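PDB 3F1T: thioesterase domain-containing protein from Pseudomonas aeruginosa, which probably hydrolyses acyl-CoA thioesters, although its natural substrate is not established. Local coordinates for residues 26-31 with 36-41; 62-67 with 84-89; 105-108 with 114-117; 118-123 with 128-133. One frame throughout, in Å; residues are numbered along the deposited sequence. Where two conformers were deposited one is given.

Contact 1: 26-31 with 36-41; sequences TVEAAD and TLRLPY
Thr26 and Arg38 form an antiparallel hydrogen-bonded pair, and the strand axes of 26-31 and 36-39 approach to 4.5 Å with their directions 151° apart. This is the first beta hairpin of the hotdog sheet, and it carries a classic beta bulge: Glu28 and Ala29 together face Thr36. Thr36 O accepts Glu28 N at 2.7 Å and, weakly, Ala29 N, while Thr36 N donates almost straight to Ala29 O. On one face, Val27 CG2 meets Leu37 CD1 at 4.1 Å. Branched apolar residues suit this side, since helix 4-15 packs on Val27 and helix 56-70 on Leu37. The other face is polar. Thr26 and Arg38 lie side by side and point the same way, and the bulge brings Glu28 across to join them. Glu28 OE2 lies over one face of the Arg38 guanidinium, the carboxylate and guanidinium planes only 21° apart, so the long salt bridge from Glu28 OE2 to Arg38 NE (3.9 Å) is one of charge alone, with no N-H aimed at the oxygen. The aliphatic part also contributes, Glu28 CG resting on Arg38 CB at 3.7 Å. Tyr101 of strand 100-109 packs against both residues. With chi1 at 57°, Thr26 OG1 sits between its own N and carbonyl carbon, from where the hydroxyl donates to Glu28 OE2 at 2.8 Å, meeting the anti side of the carboxylate.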
# COMPACT_ATOMS: atom_id res chain seq x y z
N THR B 26 4.93 24.27 7.50
CA THR B 26 4.23 24.94 8.62
C THR B 26 2.92 24.23 8.96
O THR B 26 2.32 23.59 8.10
CB THR B 26 3.90 26.43 8.32
OG1 THR B 26 3.12 26.51 7.13
CG2 THR B 26 5.17 27.25 8.16
N VAL B 27 2.48 24.38 10.21
CA VAL B 27 1.16 23.92 10.63
C VAL B 27 0.16 25.05 10.47
O VAL B 27 0.24 26.05 11.18
CB VAL B 27 1.12 23.48 12.12
CG1 VAL B 27 -0.22 22.83 12.45
CG2 VAL B 27 2.25 22.53 12.43
N GLU B 28 -0.85 24.83 9.64
CA GLU B 28 -1.86 25.85 9.40
C GLU B 28 -3.02 25.77 10.39
O GLU B 28 -3.57 26.80 10.80
CB GLU B 28 -2.36 25.72 7.96
CG GLU B 28 -1.24 25.75 6.94
CD GLU B 28 -0.70 27.14 6.73
OE1 GLU B 28 -1.45 27.98 6.16
OE2 GLU B 28 0.46 27.41 7.14
N ALA B 29 -3.41 24.55 10.75
CA ALA B 29 -4.54 24.34 11.65
C ALA B 29 -4.42 22.97 12.29
O ALA B 29 -3.80 22.07 11.73
CB ALA B 29 -5.85 24.45 10.89
N ALA B 30 -4.87 22.86 13.54
CA ALA B 30 -4.89 21.60 14.27
C ALA B 30 -6.05 21.66 15.26
O ALA B 30 -6.33 22.70 15.86
CB ALA B 30 -3.60 21.40 15.01
N ASP B 31 -6.79 20.56 15.36
CA ASP B 31 -7.84 20.47 16.34
C ASP B 31 -8.33 19.03 16.40
O ASP B 31 -7.81 18.15 15.70
CB ASP B 31 -9.00 21.41 15.98
CG ASP B 31 -9.54 21.16 14.59
OD1 ASP B 31 -9.80 22.15 13.87
OD2 ASP B 31 -9.70 19.98 14.20
N THR B 36 -3.72 20.29 9.43
CA THR B 36 -3.31 20.79 8.12
C THR B 36 -1.90 21.39 8.18
O THR B 36 -1.63 22.32 8.94
CB THR B 36 -4.29 21.87 7.59
OG1 THR B 36 -5.63 21.38 7.67
CG2 THR B 36 -3.98 22.22 6.15
N LEU B 37 -1.02 20.88 7.33
CA LEU B 37 0.29 21.46 7.13
C LEU B 37 0.35 22.09 5.75
O LEU B 37 -0.34 21.66 4.83
CB LEU B 37 1.37 20.37 7.24
CG LEU B 37 2.04 20.16 8.60
CD1 LEU B 37 1.01 19.81 9.64
CD2 LEU B 37 3.13 19.10 8.53
N ARG B 38 1.36 22.92 5.56
CA ARG B 38 1.65 23.49 4.27
C ARG B 38 3.13 23.33 3.89
O ARG B 38 4.01 23.61 4.69
CB ARG B 38 1.23 24.96 4.24
CG ARG B 38 1.49 25.63 2.92
CD ARG B 38 1.40 27.13 3.02
NE ARG B 38 2.51 27.70 3.78
CZ ARG B 38 2.79 29.00 3.80
NH1 ARG B 38 2.13 29.82 3.01
NH2 ARG B 38 3.75 29.47 4.58
N LEU B 39 3.37 22.96 2.64
CA LEU B 39 4.69 23.03 2.03
C LEU B 39 4.74 24.19 1.02
O LEU B 39 4.14 24.11 -0.04
CB LEU B 39 4.99 21.70 1.34
CG LEU B 39 6.13 21.60 0.32
CD1 LEU B 39 7.47 21.60 1.06
CD2 LEU B 39 5.96 20.32 -0.49
N PRO B 40 5.53 25.24 1.32
CA PRO B 40 5.73 26.33 0.36
C PRO B 40 6.51 25.86 -0.87
O PRO B 40 7.57 25.24 -0.74
CB PRO B 40 6.55 27.36 1.16
CG PRO B 40 7.25 26.57 2.19
CD PRO B 40 6.35 25.40 2.53
N TYR B 41 5.99 26.12 -2.06
CA TYR B 41 6.54 25.50 -3.27
C TYR B 41 8.00 25.87 -3.57
O TYR B 41 8.77 25.04 -4.05
CB TYR B 41 5.64 25.72 -4.49
CG TYR B 41 5.72 27.10 -5.11
CD1 TYR B 41 6.72 27.41 -6.03
CD2 TYR B 41 4.72 28.03 -4.88
CE1 TYR B 41 6.75 28.64 -6.67
CE2 TYR B 41 4.75 29.27 -5.50
CZ TYR B 41 5.75 29.56 -6.40
OH TYR B 41 5.78 30.78 -7.04

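Contact 2: 62-67 with 84-89; sequences LMDTTC and LDLRID
The central helix of the hotdog fold, here 56-70, lies against the concave face of its antiparallel sheet, and this buried contact sets its segment 62-67 on strand 83-90, at one edge of the chain's sheet. The backbones stay well apart, with 7.2 Å between Asp64 CA and Leu86 CA, and only side chains bridge the gap. Leu86 and Ile88, two residues apart on the strand, both point toward the helix. Leu86 CD2 rests on Asp64 CB at 3.7 Å, the two side chains crossing at a slant. Asp64 has CG anti to its amide nitrogen (chi1 -174°), which carries OD1 on to a hydrogen bond with Thr83 OG1; the aspartate thus offers its methylene to the leucine while its polar end is met by a hydroxyl. Two residues further along the strand, Ile88 CD1 reaches Met63 CB at 4.2 Å. Met63, present as selenomethionine, begins toward the strand but bends away at chi2 and chi3, so its CB makes this contact while the side chain also packs on Val132 and Ala120 of neighbouring strands. Between Leu86 and Ile88, Arg87 faces the other way: its NH1 forms a salt bridge with Asp89 OD2 at 2.7 Å, and NE pairs with Asp89 of the fourth subunit. With the leucine and isoleucine turned to the helix, residues 85-89 pair antiparallel with a strand of the second subunit, the edge-to-edge sheet extension typical of hotdog dimers.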
# COMPACT_ATOMS: atom_id res chain seq x y z
N LEU B 62 5.88 15.91 3.37
CA LEU B 62 4.74 16.70 3.84
C LEU B 62 3.70 15.76 4.43
O LEU B 62 3.20 15.97 5.54
CB LEU B 62 4.14 17.52 2.69
CG LEU B 62 2.74 18.12 2.94
CD1 LEU B 62 2.79 19.18 4.05
CD2 LEU B 62 2.14 18.67 1.66
N MSE B 63 3.50 14.63 3.76
CA MSE B 63 2.34 13.78 4.02
C MSE B 63 2.63 12.70 5.05
O MSE B 63 1.77 12.35 5.86
CB MSE B 63 1.85 13.14 2.72
CG MSE B 63 1.22 14.13 1.79
SE MSE B 63 -0.17 15.20 2.61
CE MSE B 63 -1.10 13.84 3.68
N ASP B 64 3.85 12.18 5.04
CA ASP B 64 4.39 11.44 6.17
C ASP B 64 4.34 12.27 7.44
O ASP B 64 3.92 11.78 8.48
CB ASP B 64 5.82 10.96 5.91
CG ASP B 64 6.34 10.06 7.01
OD1 ASP B 64 5.53 9.40 7.69
OD2 ASP B 64 7.56 10.08 7.27
N THR B 65 4.86 13.50 7.37
CA THR B 65 4.87 14.42 8.52
C THR B 65 3.46 14.80 9.00
O THR B 65 3.17 14.78 10.19
CB THR B 65 5.60 15.73 8.18
OG1 THR B 65 6.94 15.43 7.78
CG2 THR B 65 5.62 16.67 9.39
N THR B 66 2.60 15.16 8.06
CA THR B 66 1.21 15.46 8.40
C THR B 66 0.53 14.32 9.16
O THR B 66 -0.17 14.55 10.14
CB THR B 66 0.40 15.87 7.14
OG1 THR B 66 0.94 17.07 6.59
CG2 THR B 66 -1.05 16.13 7.49
N CYS B 67 0.56 13.11 8.60
CA CYS B 67 -0.02 11.93 9.28
C CYS B 67 0.59 11.68 10.66
O CYS B 67 -0.12 11.45 11.64
CB CYS B 67 0.13 10.68 8.42
SG CYS B 67 -0.80 10.71 6.87
N LEU B 84 4.73 3.17 11.06
CA LEU B 84 4.74 1.73 10.81
C LEU B 84 4.53 1.42 9.33
O LEU B 84 5.14 0.49 8.79
CB LEU B 84 3.64 1.04 11.65
CG LEU B 84 3.82 1.15 13.16
CD1 LEU B 84 2.66 0.54 13.91
CD2 LEU B 84 5.12 0.55 13.59
N ASP B 85 3.62 2.16 8.69
CA ASP B 85 3.22 1.91 7.30
C ASP B 85 2.71 3.21 6.70
O ASP B 85 2.08 4.01 7.39
CB ASP B 85 2.11 0.85 7.24
CG ASP B 85 2.51 -0.45 7.89
OD1 ASP B 85 2.09 -0.69 9.06
OD2 ASP B 85 3.23 -1.25 7.23
N LEU B 86 3.14 3.48 5.47
CA LEU B 86 2.64 4.64 4.75
C LEU B 86 2.34 4.24 3.31
O LEU B 86 3.15 3.56 2.67
CB LEU B 86 3.67 5.76 4.80
CG LEU B 86 3.24 7.18 4.43
CD1 LEU B 86 2.41 7.78 5.55
CD2 LEU B 86 4.48 8.04 4.16
N ARG B 87 1.14 4.57 2.84
CA ARG B 87 0.94 4.62 1.41
C ARG B 87 0.44 5.96 0.89
O ARG B 87 -0.42 6.61 1.51
CB ARG B 87 0.08 3.48 0.92
CG ARG B 87 -1.35 3.56 1.37
CD ARG B 87 -2.20 2.85 0.33
NE ARG B 87 -3.60 2.82 0.71
CZ ARG B 87 -4.54 3.55 0.12
NH1 ARG B 87 -4.23 4.36 -0.88
NH2 ARG B 87 -5.80 3.44 0.53
N ILE B 88 1.09 6.41 -0.18
CA ILE B 88 0.74 7.62 -0.90
C ILE B 88 0.46 7.24 -2.35
O ILE B 88 1.23 6.51 -2.97
CB ILE B 88 1.91 8.62 -0.91
CG1 ILE B 88 2.48 8.78 0.50
CG2 ILE B 88 1.45 9.98 -1.46
CD1 ILE B 88 3.49 9.92 0.61
N ASP B 89 -0.69 7.67 -2.86
CA ASP B 89 -1.09 7.36 -4.23
C ASP B 89 -1.51 8.65 -4.93
O ASP B 89 -2.48 9.29 -4.53
CB ASP B 89 -2.25 6.36 -4.21
CG ASP B 89 -1.85 5.01 -3.66
OD1 ASP B 89 -1.18 4.24 -4.39
OD2 ASP B 89 -2.09 4.75 -2.47

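Contact 3: 105-108 with 114-117; sequences ECYR and IFTR
Tyr107, Arg108 and Phe115 shape the outer face of this hairpin between strands 100-109 and 113-121. Phe115 CB sits over one face of the Tyr107 ring, a CH-pi contact 4.0 Å from the ring centroid and displaced toward the rim. Tyr107 gets there because chi1 of 67° turns the ring across the partner strand until its edge meets the backbone at Thr116 O and Arg117 N. Arg108 runs alongside Phe115, pointing the same way, and bends at chi3 to bring its guanidinium over the other aromatic ring. The group stands nearly upright, at 77° to the ring plane: NH1 is 3.6 Å from Phe115 CG and hangs over the centre, a cation-pi contact made edge-on. NH2 is left to bond Tyr90 O of the fourth subunit. A classic beta bulge permits this grouping, as Tyr107 and Arg108 both face Phe115; Phe115 O accepts Tyr107 N at 2.9 Å and, weakly, Arg108 N, while Phe115 N bonds Arg108 O at 2.8 Å. On the inner face, Cys106 SG touches Ile114 CG2 at 3.5 Å, apolar groups that pack on Val74 of the loop after the helix, and Thr116 OG1 is hydrogen-bonded to Ser70 OG. The charge of Arg108 is probably shared between the ring face and Tyr90 O of the fourth subunit, which would help hold the side chain at the interface.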
# COMPACT_ATOMS: atom_id res chain seq x y z
N GLU B 105 -6.29 12.99 9.35
CA GLU B 105 -7.21 12.81 10.45
C GLU B 105 -7.06 11.36 10.91
O GLU B 105 -7.09 10.46 10.09
CB GLU B 105 -8.63 13.04 9.94
CG GLU B 105 -9.70 13.03 11.05
CD GLU B 105 -11.12 13.21 10.50
OE1 GLU B 105 -11.43 12.66 9.40
OE2 GLU B 105 -11.94 13.87 11.19
N CYS B 106 -6.85 11.16 12.21
CA CYS B 106 -6.88 9.81 12.80
C CYS B 106 -8.27 9.19 12.72
O CYS B 106 -9.25 9.82 13.09
CB CYS B 106 -6.42 9.84 14.25
SG CYS B 106 -4.78 10.53 14.44
N TYR B 107 -8.36 7.96 12.21
CA TYR B 107 -9.65 7.30 12.05
C TYR B 107 -9.77 6.02 12.90
O TYR B 107 -10.88 5.54 13.15
CB TYR B 107 -9.94 7.01 10.57
CG TYR B 107 -9.03 5.99 9.94
CD1 TYR B 107 -9.33 4.63 9.99
CD2 TYR B 107 -7.89 6.37 9.25
CE1 TYR B 107 -8.47 3.69 9.47
CE2 TYR B 107 -7.06 5.43 8.65
CZ TYR B 107 -7.40 4.10 8.70
OH TYR B 107 -6.58 3.16 8.12
N ARG B 108 -8.64 5.55 13.43
CA ARG B 108 -8.66 4.48 14.42
C ARG B 108 -7.48 4.55 15.38
O ARG B 108 -6.34 4.80 14.96
CB ARG B 108 -8.68 3.10 13.75
CG ARG B 108 -9.02 1.98 14.74
CD ARG B 108 -8.75 0.61 14.16
NE ARG B 108 -9.59 0.36 13.00
CZ ARG B 108 -9.13 0.32 11.75
NH1 ARG B 108 -7.83 0.44 11.53
NH2 ARG B 108 -9.96 0.07 10.75
N ILE B 114 -1.94 3.96 16.00
CA ILE B 114 -2.89 4.95 15.47
C ILE B 114 -2.87 4.92 13.96
O ILE B 114 -1.83 4.73 13.36
CB ILE B 114 -2.54 6.37 15.92
CG1 ILE B 114 -2.48 6.42 17.45
CG2 ILE B 114 -3.56 7.37 15.37
CD1 ILE B 114 -2.16 7.78 18.01
N PHE B 115 -4.07 4.85 13.39
CA PHE B 115 -4.27 4.78 11.95
C PHE B 115 -4.86 6.10 11.47
O PHE B 115 -5.80 6.64 12.06
CB PHE B 115 -5.26 3.66 11.60
CG PHE B 115 -4.75 2.27 11.94
CD1 PHE B 115 -4.89 1.76 13.23
CD2 PHE B 115 -4.13 1.49 10.98
CE1 PHE B 115 -4.44 0.49 13.53
CE2 PHE B 115 -3.69 0.21 11.28
CZ PHE B 115 -3.85 -0.29 12.56
N THR B 116 -4.34 6.60 10.36
CA THR B 116 -4.67 7.94 9.96
C THR B 116 -4.75 8.04 8.43
O THR B 116 -4.12 7.28 7.72
CB THR B 116 -3.67 8.97 10.54
OG1 THR B 116 -4.21 10.29 10.38
CG2 THR B 116 -2.35 8.88 9.85
N ARG B 117 -5.69 8.86 7.96
CA ARG B 117 -5.89 9.03 6.55
C ARG B 117 -5.86 10.53 6.25
O ARG B 117 -6.42 11.33 7.00
CB ARG B 117 -7.24 8.44 6.16
CG ARG B 117 -7.49 8.40 4.68
CD ARG B 117 -8.70 7.51 4.33
NE ARG B 117 -8.87 7.44 2.88
CZ ARG B 117 -9.72 8.20 2.18
NH1 ARG B 117 -10.66 8.90 2.82
NH2 ARG B 117 -9.72 8.14 0.85

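Contact 4: 118-123 with 128-133; sequences GFAYQD and PIAHVV
Ala120 and Ala130 pair across the last beta hairpin of the hotdog sheet, between strands 113-121 and 130-137; the axes of 118-121 and 130-133 run 154° apart and 4.7 Å from each other at closest. The face carrying Ala120 and Val132 is buried, closed by helix 56-70. Ala120 CB lies 4.3 Å from Ile129 CB, with Ile59 and Met63 of the helix packed on it, and small residues let the helix come close to the sheet. Gly118, with no side chain, pairs with Val132 through two backbone bonds, and Val132 reaches on to Met63 and Cys67. The strand start is irregular: Ile129 and Ala130 both face Ala120, a classic beta bulge, and Ile129 N bonds Ala120 O at 2.6 Å. The opposite face, by contrast, is partly exposed. There Phe119, its CG flanked by both backbone branches (chi1 54°), meets Pro128 CB with CD1 at 3.8 Å, the ring slanting past the proline and also touching Phe103. Tyr121 CB adds only a marginal touch to Pro128. Toward the turn, Gln122 stretches out to bond Glu95 N through OE1 and Lys98 O through NE2, and along its flank lies the methyl Ile129 CD1, 3.7 Å from Gln122 OE1.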
# COMPACT_ATOMS: atom_id res chain seq x y z
N GLY B 118 -5.36 10.88 5.07
CA GLY B 118 -5.30 12.28 4.66
C GLY B 118 -5.04 12.42 3.16
O GLY B 118 -5.18 11.47 2.40
N PHE B 119 -4.70 13.63 2.74
CA PHE B 119 -4.52 13.88 1.31
C PHE B 119 -3.72 15.16 1.11
O PHE B 119 -3.58 15.94 2.04
CB PHE B 119 -5.88 13.94 0.59
CG PHE B 119 -6.86 14.92 1.19
CD1 PHE B 119 -6.93 16.22 0.71
CD2 PHE B 119 -7.65 14.55 2.26
CE1 PHE B 119 -7.74 17.16 1.31
CE2 PHE B 119 -8.52 15.47 2.83
CZ PHE B 119 -8.58 16.78 2.34
N ALA B 120 -3.00 15.22 -0.01
CA ALA B 120 -2.42 16.47 -0.48
C ALA B 120 -3.33 17.19 -1.47
O ALA B 120 -3.97 16.56 -2.31
CB ALA B 120 -1.05 16.23 -1.10
N TYR B 121 -3.26 18.51 -1.47
CA TYR B 121 -4.06 19.31 -2.38
C TYR B 121 -3.45 20.70 -2.50
O TYR B 121 -2.49 21.02 -1.80
CB TYR B 121 -5.51 19.37 -1.89
CG TYR B 121 -5.68 20.12 -0.59
CD1 TYR B 121 -6.04 21.46 -0.61
CD2 TYR B 121 -5.30 19.57 0.63
CE1 TYR B 121 -6.17 22.18 0.56
CE2 TYR B 121 -5.45 20.27 1.81
CZ TYR B 121 -5.87 21.59 1.76
OH TYR B 121 -5.98 22.36 2.89
N GLN B 122 -3.93 21.49 -3.44
CA GLN B 122 -3.40 22.82 -3.63
C GLN B 122 -4.45 23.89 -3.47
O GLN B 122 -4.41 24.65 -2.49
CB GLN B 122 -2.66 22.94 -4.96
CG GLN B 122 -1.27 22.37 -4.86
CD GLN B 122 -0.59 22.28 -6.19
OE1 GLN B 122 -1.14 21.77 -7.16
NE2 GLN B 122 0.63 22.80 -6.25
N ASP B 123 -5.39 23.96 -4.39
CA ASP B 123 -6.35 25.05 -4.38
C ASP B 123 -7.49 24.75 -3.41
O ASP B 123 -7.57 25.33 -2.33
CB ASP B 123 -6.90 25.32 -5.78
CG ASP B 123 -6.00 26.21 -6.59
OD1 ASP B 123 -5.97 26.04 -7.83
OD2 ASP B 123 -5.27 27.04 -5.99
N PRO B 128 -7.94 16.30 -4.79
CA PRO B 128 -6.64 16.19 -4.17
C PRO B 128 -5.59 15.61 -5.10
O PRO B 128 -5.92 14.92 -6.07
CB PRO B 128 -6.88 15.25 -2.98
CG PRO B 128 -8.24 14.66 -3.19
CD PRO B 128 -9.00 15.65 -3.99
N ILE B 129 -4.34 15.98 -4.86
CA ILE B 129 -3.21 15.51 -5.64
C ILE B 129 -2.91 14.04 -5.35
O ILE B 129 -2.58 13.28 -6.24
CB ILE B 129 -1.96 16.33 -5.29
CG1 ILE B 129 -2.12 17.77 -5.74
CG2 ILE B 129 -0.74 15.73 -5.93
CD1 ILE B 129 -1.01 18.64 -5.24
N ALA B 130 -3.07 13.65 -4.09
CA ALA B 130 -2.63 12.34 -3.61
C ALA B 130 -3.43 11.95 -2.38
O ALA B 130 -3.78 12.80 -1.57
CB ALA B 130 -1.13 12.38 -3.27
N HIS B 131 -3.74 10.66 -2.27
CA HIS B 131 -4.33 10.09 -1.07
C HIS B 131 -3.28 9.35 -0.27
O HIS B 131 -2.41 8.69 -0.85
CB HIS B 131 -5.47 9.14 -1.45
CG HIS B 131 -6.72 9.84 -1.87
ND1 HIS B 131 -7.04 10.06 -3.19
CD2 HIS B 131 -7.61 10.57 -1.15
CE1 HIS B 131 -8.13 10.81 -3.27
NE2 HIS B 131 -8.49 11.14 -2.04
N VAL B 132 -3.42 9.34 1.05
CA VAL B 132 -2.40 8.81 1.95
C VAL B 132 -3.08 8.11 3.11
O VAL B 132 -4.08 8.61 3.63
CB VAL B 132 -1.52 9.94 2.53
CG1 VAL B 132 -0.39 9.35 3.34
CG2 VAL B 132 -0.98 10.78 1.43
N VAL B 133 -2.54 6.96 3.51
CA VAL B 133 -2.98 6.27 4.73
C VAL B 133 -1.72 5.79 5.42
O VAL B 133 -0.76 5.39 4.76
CB VAL B 133 -3.86 5.05 4.38
CG1 VAL B 133 -4.14 4.24 5.62
CG2 VAL B 133 -5.17 5.50 3.74

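Contacts 1, 3 and 4 are the three hairpins of one antiparallel sheet, each with a classic bulge, whereas contact 2 lays the central helix on that sheet without any hydrogen bond across. Contacts 2 and 4 are buried; contacts 1 and 3 are partly so, with a carboxylate-guanidinium pair outside contact 1 and aromatic rings plus an arginine outside contact 3. Contacts 3 and 4 share strand 113-121, and contact 4 adjoins contact 2 through backbone pairing, Arg87 N lying 2.8 Å from Val133 O. The helix links them: Leu37 CB of contact 1 packs 3.7 Å from Leu62 CD1, and Cys67 touches Thr116. Contact 1 meets no other subunit, while the other three reach the fourth.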